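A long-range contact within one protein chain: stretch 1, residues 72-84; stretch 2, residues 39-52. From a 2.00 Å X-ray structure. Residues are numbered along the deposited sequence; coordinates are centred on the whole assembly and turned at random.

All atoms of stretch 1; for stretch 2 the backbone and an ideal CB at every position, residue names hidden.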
ATOM      1  N   LYS A  72      -2.862  -3.633 -11.721  1.00 25.99           N
ATOM      2  CA  LYS A  72      -2.944  -2.212 -12.015  1.00 24.54           C
ATOM      3  C   LYS A  72      -3.130  -1.329 -10.759  1.00 20.98           C
ATOM      4  O   LYS A  72      -3.341  -0.162 -10.888  1.00 18.99           O
ATOM      5  CB  LYS A  72      -4.030  -1.974 -13.055  1.00 30.49           C
ATOM      6  CG  LYS A  72      -3.686  -2.618 -14.395  1.00 36.04           C
ATOM      7  CD  LYS A  72      -4.838  -2.522 -15.372  1.00 42.28           C
ATOM      8  CE  LYS A  72      -4.393  -2.895 -16.777  1.00 46.90           C
ATOM      9  NZ  LYS A  72      -5.553  -3.084 -17.695  1.00 52.80           N
ATOM     10  N   ASN A  73      -3.050  -1.897  -9.552  1.00 21.11           N
ATOM     11  CA  ASN A  73      -3.148  -1.119  -8.335  1.00 19.72           C
ATOM     12  C   ASN A  73      -1.957  -0.181  -8.099  1.00 22.19           C
ATOM     13  O   ASN A  73      -0.910  -0.612  -7.627  1.00 23.12           O
ATOM     14  CB  ASN A  73      -3.290  -2.017  -7.100  1.00 22.66           C
ATOM     15  CG  ASN A  73      -3.647  -1.214  -5.884  1.00 22.17           C
ATOM     16  OD1 ASN A  73      -2.859  -0.357  -5.453  1.00 22.98           O
ATOM     17  ND2 ASN A  73      -4.885  -1.357  -5.418  1.00 28.84           N
ATOM     18  N   VAL A  74      -2.158   1.106  -8.345  1.00 18.89           N
ATOM     19  CA  VAL A  74      -1.067   2.062  -8.347  1.00 21.92           C
ATOM     20  C   VAL A  74      -0.399   2.154  -6.986  1.00 20.28           C
ATOM     21  O   VAL A  74       0.827   2.186  -6.880  1.00 20.56           O
ATOM     22  CB  VAL A  74      -1.527   3.480  -8.733  1.00 22.15           C
ATOM     23  CG1 VAL A  74      -0.352   4.469  -8.644  1.00 22.48           C
ATOM     24  CG2 VAL A  74      -2.117   3.485 -10.129  1.00 25.92           C
ATOM     25  N   LYS A  75      -1.216   2.269  -5.963  1.00 19.38           N
ATOM     26  CA  LYS A  75      -0.743   2.405  -4.600  1.00 19.57           C
ATOM     27  C   LYS A  75       0.081   1.224  -4.085  1.00 16.92           C
ATOM     28  O   LYS A  75       0.973   1.426  -3.285  1.00 19.34           O
ATOM     29  CB  LYS A  75      -1.898   2.779  -3.658  1.00 20.95           C
ATOM     30  CG  LYS A  75      -2.403   4.202  -3.897  1.00 21.53           C
ATOM     31  CD  LYS A  75      -3.257   4.738  -2.754  1.00 20.12           C
ATOM     32  CE  LYS A  75      -4.116   5.933  -3.168  1.00 22.34           C
ATOM     33  NZ  LYS A  75      -4.977   6.487  -2.059  1.00 19.75           N
ATOM     34  N   ALA A  76      -0.151   0.024  -4.607  1.00 15.79           N
ATOM     35  CA  ALA A  76       0.671  -1.134  -4.276  1.00 16.46           C
ATOM     36  C   ALA A  76       2.144  -0.963  -4.673  1.00 17.18           C
ATOM     37  O   ALA A  76       3.058  -1.355  -3.930  1.00 15.74           O
ATOM     38  CB  ALA A  76       0.046  -2.410  -4.874  1.00 13.51           C
ATOM     39  N   TYR A  77       2.378  -0.351  -5.842  1.00 18.67           N
ATOM     40  CA  TYR A  77       3.701  -0.042  -6.310  1.00 17.99           C
ATOM     41  C   TYR A  77       4.374   1.099  -5.503  1.00 20.48           C
ATOM     42  O   TYR A  77       5.549   0.986  -5.085  1.00 17.17           O
ATOM     43  CB  TYR A  77       3.703   0.217  -7.833  1.00 17.99           C
ATOM     44  CG  TYR A  77       3.241  -0.979  -8.582  1.00 19.59           C
ATOM     45  CD1 TYR A  77       4.073  -2.109  -8.756  1.00 24.33           C
ATOM     46  CD2 TYR A  77       1.971  -1.049  -9.055  1.00 22.21           C
ATOM     47  CE1 TYR A  77       3.606  -3.260  -9.387  1.00 21.78           C
ATOM     48  CE2 TYR A  77       1.497  -2.191  -9.679  1.00 21.90           C
ATOM     49  CZ  TYR A  77       2.313  -3.287  -9.854  1.00 22.96           C
ATOM     50  OH  TYR A  77       1.788  -4.387 -10.494  1.00 23.52           O
ATOM     51  N   LEU A  78       3.630   2.193  -5.302  1.00 20.08           N
ATOM     52  CA  LEU A  78       4.091   3.331  -4.482  1.00 18.41           C
ATOM     53  C   LEU A  78       4.511   2.906  -3.090  1.00 17.62           C
ATOM     54  O   LEU A  78       5.584   3.258  -2.628  1.00 15.66           O
ATOM     55  CB  LEU A  78       2.987   4.356  -4.355  1.00 18.36           C
ATOM     56  CG  LEU A  78       2.563   5.046  -5.673  1.00 21.13           C
ATOM     57  CD1 LEU A  78       1.529   6.124  -5.389  1.00 21.76           C
ATOM     58  CD2 LEU A  78       3.737   5.687  -6.360  1.00 19.35           C
ATOM     59  N   ARG A  79       3.642   2.131  -2.435  1.00 21.10           N
ATOM     60  CA  ARG A  79       3.890   1.592  -1.082  1.00 23.58           C
ATOM     61  C   ARG A  79       4.994   0.519  -0.984  1.00 26.50           C
ATOM     62  O   ARG A  79       5.825   0.589  -0.050  1.00 23.34           O
ATOM     63  CB  ARG A  79       2.593   1.088  -0.439  1.00 24.45           C
ATOM     64  CG  ARG A  79       1.639   2.248  -0.074  1.00 28.20           C
ATOM     65  CD  ARG A  79       0.278   1.809   0.468  1.00 26.03           C
ATOM     66  NE  ARG A  79      -0.499   3.011   0.693  1.00 21.82           N
ATOM     67  CZ  ARG A  79      -1.784   3.169   0.448  1.00 18.73           C
ATOM     68  NH1 ARG A  79      -2.545   2.172   0.009  1.00 17.86           N
ATOM     69  NH2 ARG A  79      -2.310   4.349   0.667  1.00 20.69           N
ATOM     70  N   ARG A  80       5.032  -0.448  -1.914  1.00 21.78           N
ATOM     71  CA  ARG A  80       6.133  -1.408  -1.912  1.00 20.94           C
ATOM     72  C   ARG A  80       7.454  -0.679  -2.175  1.00 27.89           C
ATOM     73  O   ARG A  80       8.477  -0.961  -1.524  1.00 24.12           O
ATOM     74  CB  ARG A  80       5.934  -2.533  -2.921  1.00 21.91           C
ATOM     75  CG  ARG A  80       6.775  -3.748  -2.560  1.00 23.30           C
ATOM     76  CD  ARG A  80       6.497  -4.984  -3.372  1.00 21.69           C
ATOM     77  NE  ARG A  80       6.874  -4.816  -4.774  1.00 22.14           N
ATOM     78  CZ  ARG A  80       6.681  -5.743  -5.708  1.00 21.95           C
ATOM     79  NH1 ARG A  80       7.044  -5.502  -6.950  1.00 16.86           N
ATOM     80  NH2 ARG A  80       6.160  -6.932  -5.395  1.00 24.49           N
ATOM     81  N   GLY A  81       7.402   0.275  -3.105  1.00 22.43           N
ATOM     82  CA  GLY A  81       8.508   1.191  -3.363  1.00 25.90           C
ATOM     83  C   GLY A  81       9.045   1.892  -2.138  1.00 26.13           C
ATOM     84  O   GLY A  81      10.265   1.939  -1.927  1.00 24.33           O
ATOM     85  N   THR A  82       8.133   2.432  -1.337  1.00 25.43           N
ATOM     86  CA  THR A  82       8.497   3.138  -0.107  1.00 27.83           C
ATOM     87  C   THR A  82       9.153   2.203   0.898  1.00 27.60           C
ATOM     88  O   THR A  82      10.095   2.610   1.556  1.00 27.11           O
ATOM     89  CB  THR A  82       7.281   3.837   0.524  1.00 26.64           C
ATOM     90  OG1 THR A  82       6.669   4.662  -0.467  1.00 24.68           O
ATOM     91  CG2 THR A  82       7.667   4.697   1.727  1.00 27.87           C
ATOM     92  N   ALA A  83       8.654   0.969   1.017  1.00 27.94           N
ATOM     93  CA  ALA A  83       9.149   0.027   2.029  1.00 26.49           C
ATOM     94  C   ALA A  83      10.544  -0.407   1.614  1.00 29.67           C
ATOM     95  O   ALA A  83      11.441  -0.560   2.448  1.00 29.52           O
ATOM     96  CB  ALA A  83       8.228  -1.197   2.184  1.00 21.78           C
ATOM     97  N   ARG A  84      10.717  -0.625   0.314  1.00 28.37           N
ATOM     98  CA  ARG A  84      12.008  -0.942  -0.218  1.00 24.94           C
ATOM     99  C   ARG A  84      13.021   0.185  -0.018  1.00 26.13           C
ATOM    100  O   ARG A  84      14.116  -0.074   0.444  1.00 29.49           O
ATOM    101  CB  ARG A  84      11.893  -1.312  -1.679  1.00 26.80           C
ATOM    102  CG  ARG A  84      11.354  -2.702  -1.830  1.00 28.04           C
ATOM    103  CD  ARG A  84      10.943  -2.918  -3.263  1.00 28.58           C
ATOM    104  NE  ARG A  84      10.562  -4.302  -3.460  1.00 25.40           N
ATOM    105  CZ  ARG A  84      10.261  -4.826  -4.648  1.00 30.70           C
ATOM    106  NH1 ARG A  84      10.267  -4.082  -5.775  1.00 30.22           N
ATOM    107  NH2 ARG A  84       9.949  -6.108  -4.706  1.00 27.21           N
ATOM    108  N   UNK A  39      -9.693  -9.013  -2.444  1.00 25.04           N
ATOM    109  CA  UNK A  39      -9.776  -7.548  -2.670  1.00 22.73           C
ATOM    110  C   UNK A  39      -8.424  -6.899  -2.517  1.00 21.98           C
ATOM    111  O   UNK A  39      -7.857  -6.892  -1.412  1.00 20.50           O
ATOM    112  CB  UNK A  39     -10.766  -6.899  -1.700  1.00 22.73           C
ATOM    113  N   UNK A  40      -7.903  -6.370  -3.624  1.00 18.65           N
ATOM    114  CA  UNK A  40      -6.567  -5.794  -3.629  1.00 19.31           C
ATOM    115  C   UNK A  40      -6.462  -4.589  -2.710  1.00 19.10           C
ATOM    116  O   UNK A  40      -5.428  -4.396  -2.064  1.00 19.13           O
ATOM    117  CB  UNK A  40      -6.171  -5.397  -5.052  1.00 19.31           C
ATOM    118  N   UNK A  41      -7.505  -3.750  -2.705  1.00 20.12           N
ATOM    119  CA  UNK A  41      -7.560  -2.538  -1.858  1.00 18.56           C
ATOM    120  C   UNK A  41      -7.450  -2.867  -0.335  1.00 21.01           C
ATOM    121  O   UNK A  41      -6.838  -2.129   0.437  1.00 16.69           O
ATOM    122  CB  UNK A  41      -8.866  -1.788  -2.128  1.00 18.56           C
ATOM    123  N   UNK A  42      -7.969  -4.019   0.092  1.00 19.79           N
ATOM    124  CA  UNK A  42      -7.917  -4.358   1.527  1.00 20.46           C
ATOM    125  C   UNK A  42      -6.484  -4.593   1.968  1.00 20.24           C
ATOM    126  O   UNK A  42      -6.041  -4.047   2.984  1.00 18.43           O
ATOM    127  CB  UNK A  42      -8.764  -5.597   1.825  1.00 20.46           C
ATOM    128  N   UNK A  43      -5.759  -5.374   1.151  1.00 17.05           N
ATOM    129  CA  UNK A  43      -4.318  -5.566   1.294  1.00 16.72           C
ATOM    130  C   UNK A  43      -3.464  -4.261   1.156  1.00 15.72           C
ATOM    131  O   UNK A  43      -2.532  -4.033   1.929  1.00 13.06           O
ATOM    132  CB  UNK A  43      -3.862  -6.581   0.244  1.00 16.72           C
ATOM    133  N   UNK A  44      -3.782  -3.453   0.156  1.00 16.56           N
ATOM    134  CA  UNK A  44      -3.049  -2.205  -0.075  1.00 16.27           C
ATOM    135  C   UNK A  44      -3.210  -1.239   1.072  1.00 16.86           C
ATOM    136  O   UNK A  44      -2.258  -0.555   1.455  1.00 19.45           O
ATOM    137  CB  UNK A  44      -3.516  -1.542  -1.372  1.00 16.27           C
ATOM    138  N   UNK A  45      -4.442  -1.136   1.582  1.00 18.61           N
ATOM    139  CA  UNK A  45      -4.694  -0.356   2.765  1.00 18.17           C
ATOM    140  C   UNK A  45      -3.909  -0.924   3.967  1.00 18.46           C
ATOM    141  O   UNK A  45      -3.323  -0.176   4.741  1.00 19.89           O
ATOM    142  CB  UNK A  45      -6.195  -0.324   3.060  1.00 18.17           C
ATOM    143  N   UNK A  46      -3.885  -2.227   4.140  1.00 18.01           N
ATOM    144  CA  UNK A  46      -3.167  -2.742   5.286  1.00 16.63           C
ATOM    145  C   UNK A  46      -1.681  -2.460   5.180  1.00 17.15           C
ATOM    146  O   UNK A  46      -1.037  -2.180   6.194  1.00 16.19           O
ATOM    147  CB  UNK A  46      -3.410  -4.246   5.432  1.00 16.63           C
ATOM    148  N   UNK A  47      -1.117  -2.581   3.958  1.00 16.00           N
ATOM    149  CA  UNK A  47       0.246  -2.099   3.746  1.00 16.29           C
ATOM    150  C   UNK A  47       0.488  -0.696   4.274  1.00 15.98           C
ATOM    151  O   UNK A  47       1.522  -0.432   4.898  1.00 15.42           O
ATOM    152  CB  UNK A  47       0.577  -2.136   2.253  1.00 16.29           C
ATOM    153  N   UNK A  48      -0.415   0.215   3.936  1.00 14.58           N
ATOM    154  CA  UNK A  48      -0.295   1.605   4.414  1.00 17.43           C
ATOM    155  C   UNK A  48      -0.234   1.644   5.932  1.00 16.88           C
ATOM    156  O   UNK A  48       0.579   2.336   6.498  1.00 17.33           O
ATOM    157  CB  UNK A  48      -1.467   2.454   3.917  1.00 17.43           C
ATOM    158  N   UNK A  49      -1.130   0.921   6.619  1.00 18.59           N
ATOM    159  CA  UNK A  49      -1.057   0.887   8.116  1.00 19.37           C
ATOM    160  C   UNK A  49       0.282   0.319   8.611  1.00 17.91           C
ATOM    161  O   UNK A  49       0.885   0.884   9.538  1.00 17.70           O
ATOM    162  CB  UNK A  49      -2.201   0.045   8.684  1.00 19.37           C
ATOM    163  N   UNK A  50       0.811  -0.701   7.911  1.00 17.93           N
ATOM    164  CA  UNK A  50       2.108  -1.286   8.272  1.00 20.33           C
ATOM    165  C   UNK A  50       3.305  -0.351   8.064  1.00 21.96           C
ATOM    166  O   UNK A  50       4.224  -0.313   8.896  1.00 20.88           O
ATOM    167  CB  UNK A  50       2.328  -2.562   7.456  1.00 20.33           C
ATOM    168  N   UNK A  51       3.307   0.376   6.952  1.00 20.70           N
ATOM    169  CA  UNK A  51       4.299   1.405   6.730  1.00 21.14           C
ATOM    170  C   UNK A  51       4.406   2.388   7.908  1.00 25.51           C
ATOM    171  O   UNK A  51       5.475   2.756   8.346  1.00 24.22           O
ATOM    172  CB  UNK A  51       3.966   2.164   5.444  1.00 21.14           C
ATOM    173  N   UNK A  52       3.276   2.788   8.431  1.00 24.98           N
ATOM    174  CA  UNK A  52       3.286   3.758   9.508  1.00 29.77           C
ATOM    175  C   UNK A  52       3.870   3.194  10.824  1.00 27.68           C
ATOM    176  O   UNK A  52       4.325   3.949  11.659  1.00 30.12           O
ATOM    177  CB  UNK A  52       1.861   4.261   9.745  1.00 29.77           C
TER

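Both stretches are mainly helical, the helices starting at 74 and 40; their axes approach to 9.6 Å and run in nearly the same direction, 26° apart. The evidence for each position is its CA-to-CB direction and what stretch 1 places within reach.

Position 39 precedes the first helical turn, with phi/psi of -122/114, and its ideal CB has nothing of stretch 1 within 5.5 Å. A short polar side chain able to accept from a free backbone amide would suit an N-cap. The residue is Asn 39, whose OD1 accepts a weak capping bond from the N of residue 42 at 3.1 Å.

Position 40 points toward stretch 1, its ideal CB 4.3 Å from Asn 73 ND2. With that amide so near, a small side chain fits easily; Ala 40 adds nothing beyond its CB. Position 41 points sideways, its ideal CB 5.2 Å from Asn 73 ND2, so small polar or apolar groups are equally plausible. Thr 41 is found, and its OG1 lies 4.3 Å from Asn 73 ND2, a loose contact.

Positions 42 and 43 are out of reach of stretch 1, which therefore sets no preference; they are Tyr 42 and Tyr 43.

Position 44 is the tightest crossing: its CA is 5.7 Å from that of Ala 76, and its ideal CB points toward stretch 1, 4.1 Å from Arg 79 NH1, 4.3 Å from Asn 73 ND2 and 4.9 Å from Ala 76 N. Ala, Ser or Cys would suit so narrow a space. Cys 44, with chi1 in t, sends SG to 3.3 Å from Ala 76 N and 4.0 Å from Ala 76 CB. Asn 73 OD1 already caps its own helix by accepting from Ala 76 N at 2.9 Å, and Cys 44 SG packs beside this cap. The backbone contributes too: Arg 79 NH1 donates a weak hydrogen bond to Cys 44 O at 3.1 Å, with an angle of 124°.

Position 45 points away, its ideal CB 5.4 Å from Arg 79 NH1. A polar side chain that bends back could exploit the guanidinium. Asn 45 does so through water 1, which donates to Asn 45 OD1 at 2.6 Å and accepts from Arg 79 NH1 at 2.7 Å.

Position 46 points away and is Arg 46.

At 47 the ideal CB points toward Arg 79 CD at 4.3 Å; at 48 it points sideways, 3.4 Å from Arg 79 NE. Small residues suit both, most clearly the second. Ala 47 and Ala 48 help form the hole that receives Arg 79, and Ala 48 CB lies over one face of its guanidinium.

Positions 49 and 50 have nothing of stretch 1 within 5.5 Å of their ideal CB, so stretch 1 sets no preference; they are Ala 49 and Phe 50.

Position 51 points toward stretch 1 with no atom within 5.5 Å of its ideal CB, leaving room for a longer apolar chain such as Leu or Met. Leu 51 spans the gap: CD1 reaches Arg 79 CG at 3.9 Å, and CD2 reaches Ala 83 CB at 3.9 Å.

Position 52 is out of reach and holds Glu 52.

Stretch 2 (39-52) NATYYCNRAAAFLE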
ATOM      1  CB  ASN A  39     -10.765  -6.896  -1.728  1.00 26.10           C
ATOM      2  CG  ASN A  39     -11.091  -5.468  -2.137  1.00 25.08           C
ATOM      3  OD1 ASN A  39     -10.306  -4.540  -1.905  1.00 26.95           O
ATOM      4  ND2 ASN A  39     -12.212  -5.296  -2.803  1.00 27.58           N
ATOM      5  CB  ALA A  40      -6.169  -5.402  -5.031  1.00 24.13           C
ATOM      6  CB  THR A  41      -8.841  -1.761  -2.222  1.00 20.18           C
ATOM      7  OG1 THR A  41      -8.795  -1.483  -3.611  1.00 23.17           O
ATOM      8  CG2 THR A  41      -8.966  -0.450  -1.471  1.00 20.36           C
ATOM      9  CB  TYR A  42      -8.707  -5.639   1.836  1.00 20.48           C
ATOM     10  CG  TYR A  42     -10.204  -5.619   1.682  1.00 17.42           C
ATOM     11  CD1 TYR A  42     -10.872  -4.564   1.091  1.00 14.37           C
ATOM     12  CD2 TYR A  42     -10.945  -6.741   2.066  1.00 16.50           C
ATOM     13  CE1 TYR A  42     -12.214  -4.597   0.948  1.00 16.38           C
ATOM     14  CE2 TYR A  42     -12.309  -6.771   1.955  1.00 14.57           C
ATOM     15  CZ  TYR A  42     -12.947  -5.721   1.363  1.00 15.69           C
ATOM     16  OH  TYR A  42     -14.311  -5.755   1.201  1.00 15.95           O
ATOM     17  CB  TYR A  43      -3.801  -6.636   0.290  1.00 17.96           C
ATOM     18  CG  TYR A  43      -4.077  -8.113   0.682  1.00 14.09           C
ATOM     19  CD1 TYR A  43      -3.208  -8.791   1.501  1.00 14.25           C
ATOM     20  CD2 TYR A  43      -5.165  -8.799   0.176  1.00 17.81           C
ATOM     21  CE1 TYR A  43      -3.416 -10.149   1.857  1.00 17.72           C
ATOM     22  CE2 TYR A  43      -5.401 -10.164   0.517  1.00 15.77           C
ATOM     23  CZ  TYR A  43      -4.514 -10.816   1.363  1.00 15.52           C
ATOM     24  OH  TYR A  43      -4.712 -12.119   1.722  1.00 24.84           O
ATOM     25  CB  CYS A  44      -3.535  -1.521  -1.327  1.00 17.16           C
ATOM     26  SG  CYS A  44      -2.187  -0.570  -2.073  1.00 22.16           S
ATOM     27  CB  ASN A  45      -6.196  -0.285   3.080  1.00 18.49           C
ATOM     28  CG  ASN A  45      -6.962   0.600   2.123  1.00 18.01           C
ATOM     29  OD1 ASN A  45      -6.383   1.290   1.269  1.00 21.03           O
ATOM     30  ND2 ASN A  45      -8.262   0.589   2.251  1.00 18.15           N
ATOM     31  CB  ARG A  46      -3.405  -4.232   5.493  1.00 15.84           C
ATOM     32  CG  ARG A  46      -3.021  -4.643   6.904  1.00 16.54           C
ATOM     33  CD  ARG A  46      -3.429  -6.053   7.243  1.00 16.42           C
ATOM     34  NE  ARG A  46      -2.839  -7.023   6.326  1.00 18.52           N
ATOM     35  CZ  ARG A  46      -3.008  -8.350   6.439  1.00 20.21           C
ATOM     36  NH1 ARG A  46      -3.687  -8.895   7.462  1.00 16.17           N
ATOM     37  NH2 ARG A  46      -2.469  -9.138   5.542  1.00 19.77           N
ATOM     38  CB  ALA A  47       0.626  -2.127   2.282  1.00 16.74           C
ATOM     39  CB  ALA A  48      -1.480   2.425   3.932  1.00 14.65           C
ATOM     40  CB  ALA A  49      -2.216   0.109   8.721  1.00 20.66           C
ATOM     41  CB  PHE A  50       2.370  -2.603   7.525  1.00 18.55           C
ATOM     42  CG  PHE A  50       1.699  -3.827   8.120  1.00 20.40           C
ATOM     43  CD1 PHE A  50       1.679  -4.070   9.510  1.00 21.22           C
ATOM     44  CD2 PHE A  50       1.138  -4.790   7.275  1.00 20.30           C
ATOM     45  CE1 PHE A  50       1.101  -5.223  10.010  1.00 19.76           C
ATOM     46  CE2 PHE A  50       0.521  -5.931   7.787  1.00 19.67           C
ATOM     47  CZ  PHE A  50       0.516  -6.152   9.140  1.00 20.10           C
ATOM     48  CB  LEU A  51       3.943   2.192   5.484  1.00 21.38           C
ATOM     49  CG  LEU A  51       4.264   1.525   4.155  1.00 20.62           C
ATOM     50  CD1 LEU A  51       4.021   2.500   3.015  1.00 21.11           C
ATOM     51  CD2 LEU A  51       5.691   1.057   4.123  1.00 19.74           C
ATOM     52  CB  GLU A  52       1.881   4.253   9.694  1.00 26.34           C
ATOM     53  CG  GLU A  52       1.346   5.020   8.483  1.00 28.56           C
ATOM     54  CD  GLU A  52       1.693   6.511   8.510  1.00 30.36           C
ATOM     55  OE1 GLU A  52       2.403   6.930   9.447  1.00 30.71           O
ATOM     56  OE2 GLU A  52       1.208   7.252   7.625  1.00 27.96           O
TER
HETATM   57  O   HOH W   1      -5.130   2.035  -0.895  1.00 16.14           O
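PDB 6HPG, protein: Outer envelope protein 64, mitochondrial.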